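Local atomic coordinates of fatty acid metabolism regulator protein (Bacillus subtilis, PDB entry 1VI0), a protein that represses transcription of genes for fatty acid transport and beta-oxidation, its DNA binding being inhibited by long-chain fatty acyl-CoA. Residues A[11-16]-A[32-37]; A[21-26]-A[99-104]; A[54-59]-A[110-115]. All coordinates share one frame; numbering follows the deposited sequence.

Contact 1 (A[11-16]-A[32-37]); sequences MQIIDA and SKIAKQ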
loop_
_atom_site.group_PDB
_atom_site.type_symbol
_atom_site.label_atom_id
_atom_site.label_comp_id
_atom_site.label_asym_id
_atom_site.label_seq_id
_atom_site.Cartn_x
_atom_site.Cartn_y
_atom_site.Cartn_z
HETATM N N MSE A 11 -17.038 -0.279 22.436
HETATM C CA MSE A 11 -15.837 0.511 22.188
HETATM C C MSE A 11 -14.687 0.222 23.091
HETATM O O MSE A 11 -13.521 0.342 22.646
HETATM C CB MSE A 11 -16.172 2.006 22.095
HETATM C CG MSE A 11 -17.147 2.286 20.938
HETATM SE SE MSE A 11 -16.268 2.098 19.238
HETATM C CE MSE A 11 -14.602 2.951 19.659
ATOM N N GLN A 12 -14.875 -0.235 24.333
ATOM C CA GLN A 12 -13.763 -0.604 25.186
ATOM C C GLN A 12 -12.974 -1.770 24.550
ATOM O O GLN A 12 -11.764 -1.896 24.701
ATOM C CB GLN A 12 -14.230 -1.126 26.550
ATOM C CG GLN A 12 -14.596 -0.037 27.549
ATOM C CD GLN A 12 -15.099 -0.721 28.839
ATOM O OE1 GLN A 12 -14.236 -1.201 29.577
ATOM N NE2 GLN A 12 -16.405 -0.763 28.984
ATOM N N ILE A 13 -13.781 -2.703 24.001
ATOM C CA ILE A 13 -13.150 -3.854 23.342
ATOM C C ILE A 13 -12.442 -3.424 22.059
ATOM O O ILE A 13 -11.305 -3.842 21.821
ATOM C CB ILE A 13 -14.192 -4.943 23.022
ATOM C CG1 ILE A 13 -14.612 -5.625 24.345
ATOM C CG2 ILE A 13 -13.631 -5.974 22.061
ATOM C CD1 ILE A 13 -16.007 -6.255 24.245
ATOM N N ILE A 14 -13.126 -2.609 21.259
ATOM C CA ILE A 14 -12.444 -2.142 20.022
ATOM C C ILE A 14 -11.131 -1.438 20.349
ATOM O O ILE A 14 -10.093 -1.650 19.741
ATOM C CB ILE A 14 -13.359 -1.201 19.240
ATOM C CG1 ILE A 14 -14.576 -1.952 18.709
ATOM C CG2 ILE A 14 -12.574 -0.554 18.093
ATOM C CD1 ILE A 14 -14.285 -2.983 17.651
ATOM N N ASP A 15 -11.105 -0.621 21.408
ATOM C CA ASP A 15 -9.901 0.115 21.789
ATOM C C ASP A 15 -8.824 -0.780 22.310
ATOM O O ASP A 15 -7.618 -0.644 22.020
ATOM C CB ASP A 15 -10.295 1.206 22.796
ATOM C CG ASP A 15 -10.903 2.432 22.167
ATOM O OD1 ASP A 15 -11.138 2.510 20.958
ATOM O OD2 ASP A 15 -11.194 3.393 22.946
ATOM N N ALA A 16 -9.220 -1.826 23.075
ATOM C CA ALA A 16 -8.225 -2.776 23.554
ATOM C C ALA A 16 -7.690 -3.580 22.382
ATOM O O ALA A 16 -6.501 -3.866 22.299
ATOM C CB ALA A 16 -8.846 -3.693 24.592
ATOM N N SER A 32 -8.809 -14.072 24.021
ATOM C CA SER A 32 -8.420 -14.063 25.418
ATOM C C SER A 32 -7.493 -12.897 25.747
ATOM O O SER A 32 -7.663 -12.271 26.785
ATOM C CB SER A 32 -7.758 -15.380 25.822
ATOM O OG SER A 32 -6.466 -15.489 25.213
ATOM N N LYS A 33 -6.523 -12.606 24.880
ATOM C CA LYS A 33 -5.575 -11.511 25.123
ATOM C C LYS A 33 -6.285 -10.162 25.094
ATOM O O LYS A 33 -6.020 -9.278 25.912
ATOM C CB LYS A 33 -4.443 -11.563 24.083
ATOM C CG LYS A 33 -3.749 -12.918 23.998
ATOM C CD LYS A 33 -2.512 -12.877 23.115
ATOM C CE LYS A 33 -2.039 -14.296 22.796
ATOM N NZ LYS A 33 -1.979 -15.120 24.045
ATOM N N ILE A 34 -7.233 -10.011 24.163
ATOM C CA ILE A 34 -8.013 -8.772 24.040
ATOM C C ILE A 34 -8.900 -8.586 25.258
ATOM O O ILE A 34 -8.989 -7.495 25.837
ATOM C CB ILE A 34 -8.839 -8.789 22.736
ATOM C CG1 ILE A 34 -7.905 -8.927 21.536
ATOM C CG2 ILE A 34 -9.732 -7.560 22.650
ATOM C CD1 ILE A 34 -8.560 -9.042 20.197
ATOM N N ALA A 35 -9.569 -9.682 25.663
ATOM C CA ALA A 35 -10.397 -9.672 26.862
ATOM C C ALA A 35 -9.601 -9.211 28.091
ATOM O O ALA A 35 -10.015 -8.282 28.778
ATOM C CB ALA A 35 -10.966 -11.076 27.104
ATOM N N LYS A 36 -8.429 -9.790 28.282
ATOM C CA LYS A 36 -7.537 -9.404 29.381
ATOM C C LYS A 36 -7.204 -7.930 29.284
ATOM O O LYS A 36 -7.485 -7.150 30.203
ATOM C CB LYS A 36 -6.252 -10.241 29.313
ATOM N N GLN A 37 -6.737 -7.505 28.097
ATOM C CA GLN A 37 -6.465 -6.094 27.874
ATOM C C GLN A 37 -7.662 -5.223 28.163
ATOM O O GLN A 37 -7.502 -4.135 28.767
ATOM C CB GLN A 37 -5.944 -5.861 26.444
ATOM C CG GLN A 37 -5.812 -4.368 26.115
ATOM C CD GLN A 37 -4.640 -3.743 26.845
ATOM O OE1 GLN A 37 -3.615 -4.399 27.056
ATOM N NE2 GLN A 37 -4.793 -2.473 27.222
#
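The methyl of Ala16 meets helix 31-38 most closely at the exposed rim of the contact, against Gln37. CB of Ala16 lies 3.5 Å from CG of Gln37 and 4.0 Å from the carbonyl O of Ile34. Gln37 holds CG anti to its own backbone N (chi1 173°), which lays the aliphatic part of the side chain against Ala16, and the CA atoms of this pair approach to 5.7 Å. The axes of the two short segments pass 8.9 Å apart, with 114° between their N-to-C directions. Helix 31-38 opens the predicted helix-turn-helix of this TetR-type domain, and helix 9-24 packs across it as the preceding helix of the DNA-binding bundle. The isoleucine side is buried but more widely spaced: CG2 of Ile34 stands 4.1 Å from the carbonyl O of Ile13, and the two CG2 methyls of Ile13 and Ile34 are 4.3 Å apart. Both isoleucines have further apolar neighbours, Ile13 on Ile45 of helix 42-48 and on Phe49, Ile34 on Ile55 of helix 52-75. At the solvent side the exposed Gln37, bent at its second torsion, borders the contact with its methylenes.

Contact 2 (A[21-26]-A[99-104]); sequences IAENGY and DHNLAI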
loop_
_atom_site.group_PDB
_atom_site.type_symbol
_atom_site.label_atom_id
_atom_site.label_comp_id
_atom_site.label_asym_id
_atom_site.label_seq_id
_atom_site.Cartn_x
_atom_site.Cartn_y
_atom_site.Cartn_z
ATOM N N ILE A 21 -3.515 -5.761 19.016
ATOM C CA ILE A 21 -3.156 -6.062 17.611
ATOM C C ILE A 21 -1.921 -5.261 17.201
ATOM O O ILE A 21 -1.001 -5.786 16.547
ATOM C CB ILE A 21 -4.334 -5.784 16.693
ATOM C CG1 ILE A 21 -5.498 -6.782 16.875
ATOM C CG2 ILE A 21 -3.942 -5.704 15.243
ATOM C CD1 ILE A 21 -6.823 -6.172 16.445
ATOM N N ALA A 22 -1.775 -4.028 17.678
ATOM C CA ALA A 22 -0.625 -3.208 17.333
ATOM C C ALA A 22 0.636 -3.797 17.993
ATOM O O ALA A 22 1.645 -3.980 17.343
ATOM C CB ALA A 22 -0.826 -1.776 17.832
ATOM N N GLU A 23 0.502 -4.110 19.273
ATOM C CA GLU A 23 1.566 -4.626 20.089
ATOM C C GLU A 23 1.962 -6.043 19.763
ATOM O O GLU A 23 3.168 -6.331 19.717
ATOM C CB GLU A 23 1.209 -4.494 21.588
ATOM C CG GLU A 23 1.215 -3.033 22.034
ATOM C CD GLU A 23 0.532 -2.807 23.365
ATOM O OE1 GLU A 23 0.357 -1.605 23.714
ATOM O OE2 GLU A 23 0.160 -3.764 24.074
ATOM N N ASN A 24 1.013 -6.914 19.428
ATOM C CA ASN A 24 1.355 -8.311 19.165
ATOM C C ASN A 24 1.306 -8.785 17.743
ATOM O O ASN A 24 1.911 -9.850 17.448
ATOM C CB ASN A 24 0.369 -9.189 20.010
ATOM C CG ASN A 24 0.664 -9.002 21.501
ATOM O OD1 ASN A 24 1.519 -9.713 22.023
ATOM N ND2 ASN A 24 0.045 -8.040 22.152
ATOM N N GLY A 25 0.698 -8.078 16.811
ATOM C CA GLY A 25 0.506 -8.547 15.427
ATOM C C GLY A 25 -0.883 -9.263 15.452
ATOM O O GLY A 25 -1.211 -9.856 16.484
ATOM N N TYR A 26 -1.681 -9.098 14.422
ATOM C CA TYR A 26 -3.009 -9.640 14.350
ATOM C C TYR A 26 -3.035 -11.153 14.589
ATOM O O TYR A 26 -3.911 -11.643 15.273
ATOM C CB TYR A 26 -3.613 -9.375 12.965
ATOM C CG TYR A 26 -4.940 -10.070 12.746
ATOM C CD1 TYR A 26 -6.083 -9.779 13.496
ATOM C CD2 TYR A 26 -5.026 -11.047 11.767
ATOM C CE1 TYR A 26 -7.273 -10.435 13.249
ATOM C CE2 TYR A 26 -6.214 -11.689 11.488
ATOM C CZ TYR A 26 -7.330 -11.379 12.226
ATOM O OH TYR A 26 -8.500 -12.046 11.949
ATOM N N ASP A 99 -2.599 8.689 17.054
ATOM C CA ASP A 99 -2.782 7.351 17.675
ATOM C C ASP A 99 -1.807 6.377 17.089
ATOM O O ASP A 99 -2.029 5.748 16.050
ATOM C CB ASP A 99 -4.248 6.998 17.554
ATOM C CG ASP A 99 -4.659 5.694 18.222
ATOM O OD1 ASP A 99 -3.830 4.862 18.530
ATOM O OD2 ASP A 99 -5.900 5.555 18.455
ATOM N N HIS A 100 -0.642 6.216 17.740
ATOM C CA HIS A 100 0.455 5.362 17.324
ATOM C C HIS A 100 -0.021 3.934 16.973
ATOM O O HIS A 100 0.322 3.407 15.918
ATOM C CB HIS A 100 1.473 5.292 18.462
ATOM C CG HIS A 100 2.744 4.587 18.230
ATOM N ND1 HIS A 100 2.880 3.217 18.502
ATOM C CD2 HIS A 100 3.967 4.987 17.811
ATOM C CE1 HIS A 100 4.123 2.850 18.227
ATOM N NE2 HIS A 100 4.797 3.903 17.808
ATOM N N ASN A 101 -0.812 3.371 17.898
ATOM C CA ASN A 101 -1.245 1.954 17.686
ATOM C C ASN A 101 -2.213 1.857 16.538
ATOM O O ASN A 101 -2.088 0.958 15.693
ATOM C CB ASN A 101 -1.803 1.433 18.999
ATOM C CG ASN A 101 -0.698 1.152 20.018
ATOM O OD1 ASN A 101 0.459 0.892 19.682
ATOM N ND2 ASN A 101 -1.099 1.104 21.273
ATOM N N LEU A 102 -3.143 2.813 16.430
ATOM C CA LEU A 102 -4.017 2.755 15.267
ATOM C C LEU A 102 -3.214 2.800 13.975
ATOM O O LEU A 102 -3.601 2.100 13.023
ATOM C CB LEU A 102 -5.013 3.927 15.343
ATOM C CG LEU A 102 -6.037 3.943 14.199
ATOM C CD1 LEU A 102 -6.811 2.621 14.160
ATOM C CD2 LEU A 102 -7.000 5.103 14.320
ATOM N N ALA A 103 -2.193 3.653 13.850
ATOM C CA ALA A 103 -1.377 3.711 12.643
ATOM C C ALA A 103 -0.693 2.397 12.324
ATOM O O ALA A 103 -0.581 2.014 11.155
ATOM C CB ALA A 103 -0.325 4.819 12.786
ATOM N N ILE A 104 -0.255 1.641 13.334
ATOM C CA ILE A 104 0.383 0.329 13.122
ATOM C C ILE A 104 -0.716 -0.627 12.602
ATOM O O ILE A 104 -0.523 -1.356 11.638
ATOM C CB ILE A 104 1.026 -0.217 14.386
ATOM C CG1 ILE A 104 2.368 0.496 14.668
ATOM C CG2 ILE A 104 1.328 -1.741 14.200
ATOM C CD1 ILE A 104 2.924 0.237 16.056
#
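Asn101 sets CG anti to its carbonyl carbon (chi1 -74°), while Ile104 has CG2 anti to its backbone N; between them these torsions present an amide and a methyl to Ala22 near the end of helix 9-24. The CB of Ala22 meets the flank of the Asn101 side chain, 3.5 Å from OD1 and 3.6 Å from CB of Asn101. Such proximity fits the 5.2 Å between the CA atoms of Ala22 and Asn101. One turn further on, CG2 of Ile104 rests 3.9 Å from the carbonyl O of Ala22, and the CB atoms of Ala22 and Ile104 are 4.2 Å apart.

At the exposed border, Glu23 sends an extended chain past Asn101. At 3.9 Å, OE1 of Glu23 is too far from ND2 of Asn101 for a hydrogen bond; the carboxylate and amide planes are steeply turned, 78° apart. OD1 of Asn101 also lies in the plane of the His100 ring, at its edge.

One helix starts here and the other stops. Asp99 is the N-cap of helix 100-109: its OD1 accepts from Leu102 N at 3.0 Å, a nearly straight bond that arrives from above the carboxylate plane. Gly25 ends helix 9-24 with a positive phi, and Tyr26 N beyond it donates to OE1 of Glu109. Such contact between the first helix of the DNA-binding domain and the start of helix 100-109 belongs to the junction of DNA-binding and ligand-binding domains in a TetR-family repressor.

Contact 3 (A[54-59]-A[110-115]); sequences DILISL and LRQSNL. With DCC (dodecyl-coa), chain C.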
loop_
_atom_site.group_PDB
_atom_site.type_symbol
_atom_site.label_atom_id
_atom_site.label_comp_id
_atom_site.label_asym_id
_atom_site.label_seq_id
_atom_site.Cartn_x
_atom_site.Cartn_y
_atom_site.Cartn_z
ATOM N N ASP A 54 -13.887 -10.793 13.087
ATOM C CA ASP A 54 -14.970 -9.854 13.267
ATOM C C ASP A 54 -14.553 -8.593 14.047
ATOM O O ASP A 54 -14.953 -7.482 13.683
ATOM C CB ASP A 54 -16.153 -10.525 13.948
ATOM C CG ASP A 54 -17.421 -9.724 13.918
ATOM O OD1 ASP A 54 -17.654 -8.947 12.952
ATOM O OD2 ASP A 54 -18.184 -9.762 14.895
ATOM N N ILE A 55 -13.705 -8.746 15.039
ATOM C CA ILE A 55 -13.153 -7.624 15.795
ATOM C C ILE A 55 -12.262 -6.758 14.868
ATOM O O ILE A 55 -12.515 -5.537 14.827
ATOM C CB ILE A 55 -12.354 -8.044 17.009
ATOM C CG1 ILE A 55 -13.258 -8.798 18.030
ATOM C CG2 ILE A 55 -11.729 -6.846 17.715
ATOM C CD1 ILE A 55 -12.388 -9.508 19.084
ATOM N N LEU A 56 -11.433 -7.349 14.074
ATOM C CA LEU A 56 -10.557 -6.562 13.154
ATOM C C LEU A 56 -11.382 -5.746 12.177
ATOM O O LEU A 56 -11.211 -4.543 11.916
ATOM C CB LEU A 56 -9.649 -7.483 12.388
ATOM C CG LEU A 56 -8.625 -6.743 11.470
ATOM C CD1 LEU A 56 -7.589 -6.052 12.338
ATOM C CD2 LEU A 56 -7.966 -7.810 10.587
ATOM N N ILE A 57 -12.285 -6.452 11.502
ATOM C CA ILE A 57 -13.187 -5.807 10.541
ATOM C C ILE A 57 -14.041 -4.733 11.178
ATOM O O ILE A 57 -14.139 -3.602 10.649
ATOM C CB ILE A 57 -14.073 -6.902 9.891
ATOM C CG1 ILE A 57 -13.187 -7.838 9.075
ATOM C CG2 ILE A 57 -15.185 -6.267 9.064
ATOM C CD1 ILE A 57 -13.864 -9.187 8.804
ATOM N N SER A 58 -14.603 -4.943 12.366
ATOM C CA SER A 58 -15.449 -4.006 13.070
ATOM C C SER A 58 -14.655 -2.786 13.577
ATOM O O SER A 58 -15.125 -1.665 13.517
ATOM C CB SER A 58 -16.168 -4.671 14.249
ATOM O OG SER A 58 -17.114 -5.639 13.758
ATOM N N LEU A 59 -13.421 -3.053 13.963
ATOM C CA LEU A 59 -12.551 -1.911 14.435
ATOM C C LEU A 59 -12.328 -1.000 13.242
ATOM O O LEU A 59 -12.486 0.236 13.346
ATOM C CB LEU A 59 -11.315 -2.538 14.961
ATOM C CG LEU A 59 -9.965 -1.922 15.113
ATOM C CD1 LEU A 59 -9.026 -2.958 15.767
ATOM C CD2 LEU A 59 -9.323 -1.365 13.856
ATOM N N LEU A 110 -4.059 -4.428 9.309
ATOM C CA LEU A 110 -5.228 -4.595 8.485
ATOM C C LEU A 110 -4.883 -5.098 7.099
ATOM O O LEU A 110 -5.817 -5.430 6.334
ATOM C CB LEU A 110 -5.972 -3.253 8.377
ATOM C CG LEU A 110 -7.083 -3.010 9.377
ATOM C CD1 LEU A 110 -7.479 -1.532 9.437
ATOM C CD2 LEU A 110 -8.285 -3.886 9.124
ATOM N N ARG A 111 -3.631 -5.216 6.707
ATOM C CA ARG A 111 -3.196 -5.581 5.373
ATOM C C ARG A 111 -3.082 -7.106 5.205
ATOM O O ARG A 111 -2.001 -7.614 4.869
ATOM C CB ARG A 111 -1.839 -4.931 5.054
ATOM C CG ARG A 111 -1.733 -3.458 5.453
ATOM C CD ARG A 111 -1.950 -2.474 4.332
ATOM N NE ARG A 111 -2.304 -1.140 4.818
ATOM C CZ ARG A 111 -2.154 0.012 4.200
ATOM N NH1 ARG A 111 -1.612 0.067 2.986
ATOM N NH2 ARG A 111 -2.566 1.140 4.771
ATOM N N GLN A 112 -4.154 -7.777 5.578
ATOM C CA GLN A 112 -4.203 -9.245 5.544
ATOM C C GLN A 112 -4.208 -9.669 4.075
ATOM O O GLN A 112 -4.820 -8.976 3.256
ATOM C CB GLN A 112 -5.421 -9.727 6.313
ATOM C CG GLN A 112 -5.376 -9.366 7.809
ATOM C CD GLN A 112 -4.186 -10.008 8.506
ATOM O OE1 GLN A 112 -3.879 -11.192 8.303
ATOM N NE2 GLN A 112 -3.466 -9.239 9.314
ATOM N N SER A 113 -3.456 -10.725 3.752
ATOM C CA SER A 113 -3.346 -11.175 2.380
ATOM C C SER A 113 -4.324 -12.297 2.089
ATOM O O SER A 113 -4.627 -12.604 0.931
ATOM C CB SER A 113 -1.914 -11.612 2.050
ATOM O OG SER A 113 -1.580 -12.729 2.866
ATOM N N ASN A 114 -4.853 -12.905 3.163
ATOM C CA ASN A 114 -5.918 -13.899 2.823
ATOM C C ASN A 114 -6.940 -13.081 2.011
ATOM O O ASN A 114 -7.212 -11.937 2.410
ATOM C CB ASN A 114 -6.575 -14.433 4.071
ATOM C CG ASN A 114 -7.529 -15.571 3.696
ATOM O OD1 ASN A 114 -8.732 -15.376 3.658
ATOM N ND2 ASN A 114 -6.915 -16.715 3.415
ATOM N N LEU A 115 -7.458 -13.604 0.914
ATOM C CA LEU A 115 -8.392 -12.796 0.112
ATOM C C LEU A 115 -9.780 -12.726 0.625
ATOM O O LEU A 115 -10.409 -11.625 0.592
ATOM C CB LEU A 115 -8.298 -13.186 -1.358
ATOM C CG LEU A 115 -7.103 -12.636 -2.148
ATOM C CD1 LEU A 115 -7.407 -12.704 -3.661
ATOM C CD2 LEU A 115 -6.820 -11.184 -1.772
HETATM C C2 DCC C . -9.721 0.660 -15.136
HETATM C C4 DCC C . -10.509 0.007 -13.137
HETATM C C5 DCC C . -9.616 0.787 -12.437
HETATM C C6 DCC C . -8.700 1.505 -13.237
HETATM C C8 DCC C . -10.820 -0.174 -10.988
HETATM C C10 DCC C . -8.900 5.519 8.240
HETATM C C11 DCC C . -8.859 5.461 9.777
HETATM C C12 DCC C . -9.581 4.251 10.364
HETATM N N9 DCC C . -11.273 -0.631 -12.203
HETATM N N7 DCC C . -9.805 0.649 -11.078
HETATM N N3 DCC C . -10.626 -0.083 -14.479
HETATM N N1 DCC C . -8.797 1.476 -14.584
HETATM N N6 DCC C . -7.756 2.263 -12.677
HETATM C "C1'" DCC C . -12.475 -1.489 -12.508
HETATM C "C2'" DCC C . -12.630 -2.707 -11.572
HETATM O "O2'" DCC C . -12.048 -3.833 -12.282
HETATM C "C3'" DCC C . -14.183 -2.899 -11.586
HETATM O "O3'" DCC C . -14.564 -3.395 -12.917
HETATM C "C4'" DCC C . -14.625 -1.383 -11.516
HETATM O "O4'" DCC C . -13.587 -0.647 -12.164
HETATM C "C5'" DCC C . -14.902 -0.964 -10.091
HETATM O "O5'" DCC C . -13.820 -1.290 -9.170
HETATM P P1 DCC C . -13.236 -0.251 -8.114
HETATM O O11 DCC C . -12.210 -0.920 -7.343
HETATM O O12 DCC C . -12.876 1.063 -8.877
HETATM O O6 DCC C . -14.457 0.168 -7.251
HETATM P P2 DCC C . -14.968 -0.898 -6.299
HETATM O O21 DCC C . -15.876 -0.161 -5.344
HETATM O O22 DCC C . -15.475 -2.040 -7.070
HETATM O O7 DCC C . -13.752 -1.451 -5.377
HETATM C CPA DCC C . -13.393 -0.650 -4.164
HETATM C CPB DCC C . -12.204 -1.334 -3.427
HETATM C CP8 DCC C . -11.131 -1.752 -4.450
HETATM C CP7 DCC C . -12.760 -2.593 -2.772
HETATM C CP9 DCC C . -11.670 -0.515 -2.308
HETATM O OP3 DCC C . -10.782 -0.702 -5.290
HETATM C CP6 DCC C . -9.893 -2.346 -3.809
HETATM O OP2 DCC C . -9.971 -3.396 -3.187
HETATM N NP2 DCC C . -8.807 -1.653 -4.015
HETATM C CP5 DCC C . -7.483 -2.090 -3.406
HETATM C CP4 DCC C . -7.339 -1.191 -2.116
HETATM C CP3 DCC C . -6.154 -1.680 -1.264
HETATM O OP1 DCC C . -6.142 -2.833 -0.833
HETATM N NP1 DCC C . -5.200 -0.826 -1.091
HETATM C CP2 DCC C . -3.948 -1.067 -0.339
HETATM C CP1 DCC C . -4.070 -0.139 0.833
HETATM S S DCC C . -5.624 -0.154 1.756
HETATM P P3 DCC C . -15.638 -4.533 -13.285
HETATM O O31 DCC C . -15.528 -5.601 -12.291
HETATM O O32 DCC C . -16.985 -3.942 -13.281
HETATM O O33 DCC C . -15.202 -4.938 -14.667
HETATM C CA1 DCC C . -5.329 -1.539 2.885
HETATM C CA2 DCC C . -6.268 -1.509 4.132
HETATM O OA1 DCC C . -4.447 -2.348 2.707
HETATM C CA3 DCC C . -5.776 -0.530 5.215
HETATM C CA4 DCC C . -6.674 0.565 5.658
HETATM C CA5 DCC C . -6.315 1.934 5.126
HETATM C CA6 DCC C . -6.546 3.072 6.104
HETATM C CA7 DCC C . -7.697 3.995 5.774
HETATM C CA8 DCC C . -7.570 5.438 6.103
HETATM C CA9 DCC C . -7.537 5.805 7.589
#
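Leu56 and Leu110 bring helix 52-75 against the irregular link between helices 100-109 and 115-141, their CA atoms 7.4 Å apart, and just beyond Leu110 the chain folds into an inverse gamma turn centred on Arg111 (phi -88°, psi 51°), closed by a weak bond from Gln112 N to Leu110 O. Leu56 carries CG anti to its backbone N (chi1 -176°), which directs the isobutyl group to the link. There CG of Leu56 meets CD2 of Leu110 at 3.7 Å, the two side chains running alongside one another with reversed sense. One methyl of Leu56, CD2, lies 4.1 Å from CG of Gln112; the other, CD1, is 3.9 Å from CD2 of Leu110. NE2 of Gln112 donates to the carbonyl O of Glu109.

Arg111 faces the bound dodecyl-CoA instead. NE of Arg111 is 3.2 Å from the thioester oxygen OA1, a contact and not a bond. The acyl carbon CA1 sits 3.6 Å above the guanidinium plane of Arg111, displaced from the centre of the group, while NH2 of Arg111 comes within 3.6 Å of CA3 in the acyl chain. The group is oriented by the protein: NE donates to the carbonyl O of Thr106, and NH1 forms a salt bridge with Asp163. A leucine in its place would probably leave Asp163 without its charge mate and the thioester without the flat group lying over it. Further along the link, Ser113 OG and Asn114 ND2 bond to Glu109 and Asn24 of the second subunit.

The chemistry is thus divided: apolar packing joins the link to helix 52-75, while a guanidinium tied to Thr106 and Asp163 lies with one face against the thioester, consistent with a route by which the acyl-CoA could influence the DNA-binding domain.

How the contacts relate
From the N terminus, contact 1 closes the shortest loop, joining helix 9-24 to helix 31-38 within the DNA-binding domain. Contact 2 starts on the same first helix before contact 1 has closed, so the two cross; it spans to helix 100-109 of the ligand-binding part. Contact 3 opens on helix 52-75, after contact 1 is complete, and closes beyond 99-104, so it is in series with contact 1 and crosses contact 2. Contacts 1 and 3 touch through Ile14 CD1 and Leu59 N (3.8 Å), and contacts 2 and 3 through Tyr26 CD2 and Gln112 NE2 (3.4 Å). Contacts 2 and 3 thereby tie the helix-turn-helix domain to the acyl-CoA-binding domain at two places.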